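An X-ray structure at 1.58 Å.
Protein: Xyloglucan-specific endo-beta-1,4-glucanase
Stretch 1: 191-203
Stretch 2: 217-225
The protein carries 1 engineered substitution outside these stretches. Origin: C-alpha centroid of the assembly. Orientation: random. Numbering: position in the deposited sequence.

Stretch 1 191-203: RVLIICTYGHNSD
Stretch 2 217-225: NIAVALHTY

Two neighbouring strands of one chain run parallel, and the contact between the stretches buries 768 Å² summed over both sides. The strand axes approach to 4.4 Å, with 45° between their N-to-C directions. The register pairs Leu193 with Ile218, Ile194 with Ala219 and Ile195 with Val220, at CA-CA distances of 4.7, 4.7 and 5.1 Å. Backbone angles are extended, for example -114/132 at Leu193, -89/180 at Ile195 and -140/163 at Ala219.

The hydrogen-bond ladder alternates as parallel pairing requires. Leu193 N donates to Asn217 O (3.0 Å, 163°), Ala219 N to Leu193 O (3.0 Å), Ile195 N to Ala219 O (2.9 Å) and Ala221 N to Ile195 O (2.9 Å, 169°). CA-H groups also approach the carbonyls, most closely Ile218 CA to Leu193 O at 3.1 Å. Beyond this the ladder loosens: Thr197 N and Ala221 O stand 4.0 Å apart, and neither has a partner in the model.

Side chains alternate between the sheet faces. On the face shared by Ile194, Ala219 and Ala221, the small alanines leave room for the branched isoleucine (chi1 m, chi2 t). Its CG2 presses against Ala221 CB at 3.3 Å and also lies 4.6 Å from Ala219 CB, which CG1 approaches to 4.4 Å. Val192 (chi1 t) brings CG1 to 4.3 Å from the same Ala219 CB. On the other face, Ile195 (p, t) sets CG1 4.0 Å from Val220 CG2 (Val220 chi1 t), and Leu193 (m, t) meets Ile218 (p, p) more loosely, CB to CG2 at 4.5 Å.

After the strand, stretch 1 turns, with His200 N bonded to Thr197 O (3.0 Å) and Asn201 N to Tyr198 O (2.9 Å). Gly199 (62/11) and His200 (52/27) have positive phi. The turn returns His200 to the neighbouring strand, where His223 N donates to His200 O at 3.0 Å and 176°. His200 (chi1 -85°, chi2 71°) stacks face to face on His223 (chi1 -66°, chi2 171°): centroids are 3.9 Å apart, planes at 25°, and His200 CD2 is 3.3 Å from His223 NE2. His200 NE2 also reaches Ala221 CB at 3.5 Å.

Leu222 (m, t) fits its methyls against the turn: CD2 lies 3.5 Å from Thr197 OG1 and 3.6 Å from Asn201 O, and CD1 4.0 Å from Ser202 CB. Thr197 (chi1 p) braces this wall by donating OG1 to Asn201 O at 2.7 Å. A water closes the far end, donating to His223 O at 2.6 Å and hydrogen-bonding Ser202 OG (chi1 p) at 2.7 Å.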

# COMPACT_ATOMS: atom_id res chain seq x y z
N ARG A 191 -1.61 -1.16 -17.81
CA ARG A 191 -1.94 -1.41 -16.43
C ARG A 191 -1.71 -0.18 -15.58
O ARG A 191 -0.71 0.55 -15.81
CB ARG A 191 -1.04 -2.57 -15.90
CG ARG A 191 -1.41 -3.06 -14.53
CD ARG A 191 -0.68 -4.30 -14.08
NE ARG A 191 -0.65 -5.38 -15.03
CZ ARG A 191 -1.69 -6.11 -15.41
NH1 ARG A 191 -2.89 -5.93 -14.86
NH2 ARG A 191 -1.54 -7.00 -16.36
N VAL A 192 -2.56 0.05 -14.57
CA VAL A 192 -2.27 1.13 -13.66
C VAL A 192 -1.00 0.78 -12.85
O VAL A 192 -0.98 -0.23 -12.11
CB VAL A 192 -3.45 1.44 -12.71
CG1 VAL A 192 -3.14 2.61 -11.72
CG2 VAL A 192 -4.71 1.73 -13.52
N LEU A 193 -0.03 1.71 -12.88
CA LEU A 193 1.17 1.59 -12.11
C LEU A 193 1.23 2.68 -11.06
O LEU A 193 1.05 3.84 -11.39
CB LEU A 193 2.41 1.64 -12.98
CG LEU A 193 2.45 0.66 -14.13
CD1 LEU A 193 3.73 0.71 -14.93
CD2 LEU A 193 2.22 -0.79 -13.70
N ILE A 194 1.52 2.31 -9.82
CA ILE A 194 1.30 3.18 -8.69
C ILE A 194 2.69 3.49 -8.11
O ILE A 194 3.35 2.63 -7.50
CB ILE A 194 0.38 2.55 -7.62
CG1 ILE A 194 -0.97 2.13 -8.21
CG2 ILE A 194 0.16 3.55 -6.45
CD1 ILE A 194 -1.88 1.32 -7.26
N ILE A 195 3.13 4.71 -8.35
CA ILE A 195 4.41 5.18 -7.91
C ILE A 195 4.23 5.78 -6.51
O ILE A 195 3.10 5.87 -5.98
CB ILE A 195 5.01 6.20 -8.91
CG1 ILE A 195 4.19 7.49 -9.00
CG2 ILE A 195 5.28 5.55 -10.26
CD1 ILE A 195 4.91 8.65 -9.69
N CYS A 196 5.30 6.28 -5.91
CA CYS A 196 5.20 6.82 -4.56
C CYS A 196 6.22 7.91 -4.31
O CYS A 196 7.20 8.07 -5.05
CB CYS A 196 5.38 5.70 -3.51
SG CYS A 196 6.98 4.91 -3.48
N THR A 197 5.97 8.66 -3.23
CA THR A 197 6.94 9.55 -2.67
C THR A 197 7.92 8.81 -1.73
O THR A 197 7.68 7.68 -1.32
CB THR A 197 6.24 10.61 -1.84
OG1 THR A 197 5.41 9.92 -0.92
CG2 THR A 197 5.41 11.61 -2.70
N TYR A 198 8.99 9.50 -1.36
CA TYR A 198 9.92 8.98 -0.36
C TYR A 198 9.09 8.65 0.89
O TYR A 198 8.29 9.49 1.36
CB TYR A 198 10.94 10.05 0.03
CG TYR A 198 11.96 9.56 1.01
CD1 TYR A 198 11.72 9.51 2.41
CD2 TYR A 198 13.21 9.11 0.57
CE1 TYR A 198 12.72 9.02 3.27
CE2 TYR A 198 14.20 8.68 1.45
CZ TYR A 198 13.98 8.65 2.78
OH TYR A 198 14.97 8.21 3.61
N GLY A 199 9.24 7.43 1.42
CA GLY A 199 8.48 7.02 2.61
C GLY A 199 6.97 6.98 2.49
O GLY A 199 6.30 6.88 3.54
N HIS A 200 6.41 7.09 1.28
CA HIS A 200 5.01 7.38 1.08
C HIS A 200 4.54 8.63 1.87
O HIS A 200 3.35 8.75 2.21
CB HIS A 200 4.19 6.16 1.44
CG HIS A 200 4.01 5.14 0.35
ND1 HIS A 200 5.02 4.32 -0.10
CD2 HIS A 200 2.92 4.82 -0.39
CE1 HIS A 200 4.56 3.52 -1.05
NE2 HIS A 200 3.29 3.82 -1.25
N ASN A 201 5.47 9.54 2.14
CA ASN A 201 5.25 10.80 2.87
C ASN A 201 4.52 11.83 1.99
O ASN A 201 4.74 11.87 0.78
CB ASN A 201 6.59 11.34 3.39
CG ASN A 201 6.47 12.66 4.12
OD1 ASN A 201 6.49 13.74 3.50
ND2 ASN A 201 6.32 12.59 5.43
N SER A 202 3.65 12.62 2.63
CA SER A 202 2.83 13.65 1.95
C SER A 202 3.07 15.09 2.42
O SER A 202 2.22 15.97 2.18
CB SER A 202 1.34 13.31 2.07
OG SER A 202 0.95 13.38 3.38
N ASP A 203 4.19 15.35 3.09
CA ASP A 203 4.57 16.72 3.47
C ASP A 203 4.85 17.51 2.19
O ASP A 203 5.28 16.95 1.13
CB ASP A 203 5.82 16.74 4.37
CG ASP A 203 5.66 15.94 5.67
OD1 ASP A 203 4.57 15.57 6.09
OD2 ASP A 203 6.72 15.71 6.32
N ASN A 217 -1.04 6.26 -17.52
CA ASN A 217 -1.60 5.16 -16.73
C ASN A 217 -0.88 4.91 -15.41
O ASN A 217 -0.60 3.76 -15.04
CB ASN A 217 -1.73 3.89 -17.56
CG ASN A 217 -2.77 4.06 -18.65
OD1 ASN A 217 -3.89 4.39 -18.40
ND2 ASN A 217 -2.38 3.85 -19.87
N ILE A 218 -0.71 6.01 -14.68
CA ILE A 218 -0.11 5.95 -13.38
C ILE A 218 -1.00 6.57 -12.32
O ILE A 218 -1.95 7.33 -12.60
CB ILE A 218 1.30 6.58 -13.36
CG1 ILE A 218 1.26 8.09 -13.60
CG2 ILE A 218 2.18 5.88 -14.34
CD1 ILE A 218 0.96 8.93 -12.37
N ALA A 219 -0.68 6.23 -11.08
CA ALA A 219 -1.26 6.92 -9.91
C ALA A 219 -0.14 7.09 -8.88
O ALA A 219 0.87 6.40 -8.95
CB ALA A 219 -2.44 6.11 -9.29
N VAL A 220 -0.39 7.98 -7.94
CA VAL A 220 0.52 8.28 -6.85
C VAL A 220 -0.07 7.76 -5.50
O VAL A 220 -1.21 8.10 -5.16
CB VAL A 220 0.85 9.76 -6.73
CG1 VAL A 220 1.78 9.99 -5.54
CG2 VAL A 220 1.46 10.25 -8.05
N ALA A 221 0.70 6.91 -4.82
CA ALA A 221 0.36 6.32 -3.56
C ALA A 221 1.02 7.14 -2.43
O ALA A 221 2.21 7.57 -2.51
CB ALA A 221 0.82 4.88 -3.49
N LEU A 222 0.20 7.34 -1.41
CA LEU A 222 0.58 7.94 -0.12
C LEU A 222 0.09 7.10 1.01
O LEU A 222 -0.89 6.41 0.88
CB LEU A 222 0.04 9.40 -0.02
CG LEU A 222 0.49 10.27 -1.17
CD1 LEU A 222 -0.32 11.52 -1.14
CD2 LEU A 222 2.01 10.60 -1.13
N HIS A 223 0.73 7.23 2.19
CA HIS A 223 0.22 6.63 3.39
C HIS A 223 -0.04 7.74 4.39
O HIS A 223 0.84 8.53 4.67
CB HIS A 223 1.20 5.65 4.01
CG HIS A 223 1.46 4.44 3.19
ND1 HIS A 223 2.45 3.51 3.49
CD2 HIS A 223 0.82 3.97 2.10
CE1 HIS A 223 2.40 2.55 2.60
NE2 HIS A 223 1.42 2.80 1.77
N THR A 224 -1.28 7.78 4.90
CA THR A 224 -1.72 8.87 5.71
C THR A 224 -2.50 8.37 6.90
O THR A 224 -3.75 8.35 6.93
CB THR A 224 -2.51 9.96 4.96
OG1 THR A 224 -3.60 9.40 4.24
CG2 THR A 224 -1.63 10.67 4.05
N TYR A 225 -1.75 7.92 7.87
CA TYR A 225 -2.35 7.51 9.17
C TYR A 225 -2.52 8.73 10.10
O TYR A 225 -1.91 8.81 11.19
CB TYR A 225 -1.43 6.52 9.84
CG TYR A 225 -1.29 5.13 9.18
CD1 TYR A 225 -0.30 4.86 8.19
CD2 TYR A 225 -2.03 4.06 9.65
CE1 TYR A 225 -0.15 3.58 7.67
CE2 TYR A 225 -1.86 2.76 9.16
CZ TYR A 225 -0.87 2.52 8.17
OH TYR A 225 -0.72 1.24 7.73
O HOH W 1 1.84 10.88 4.06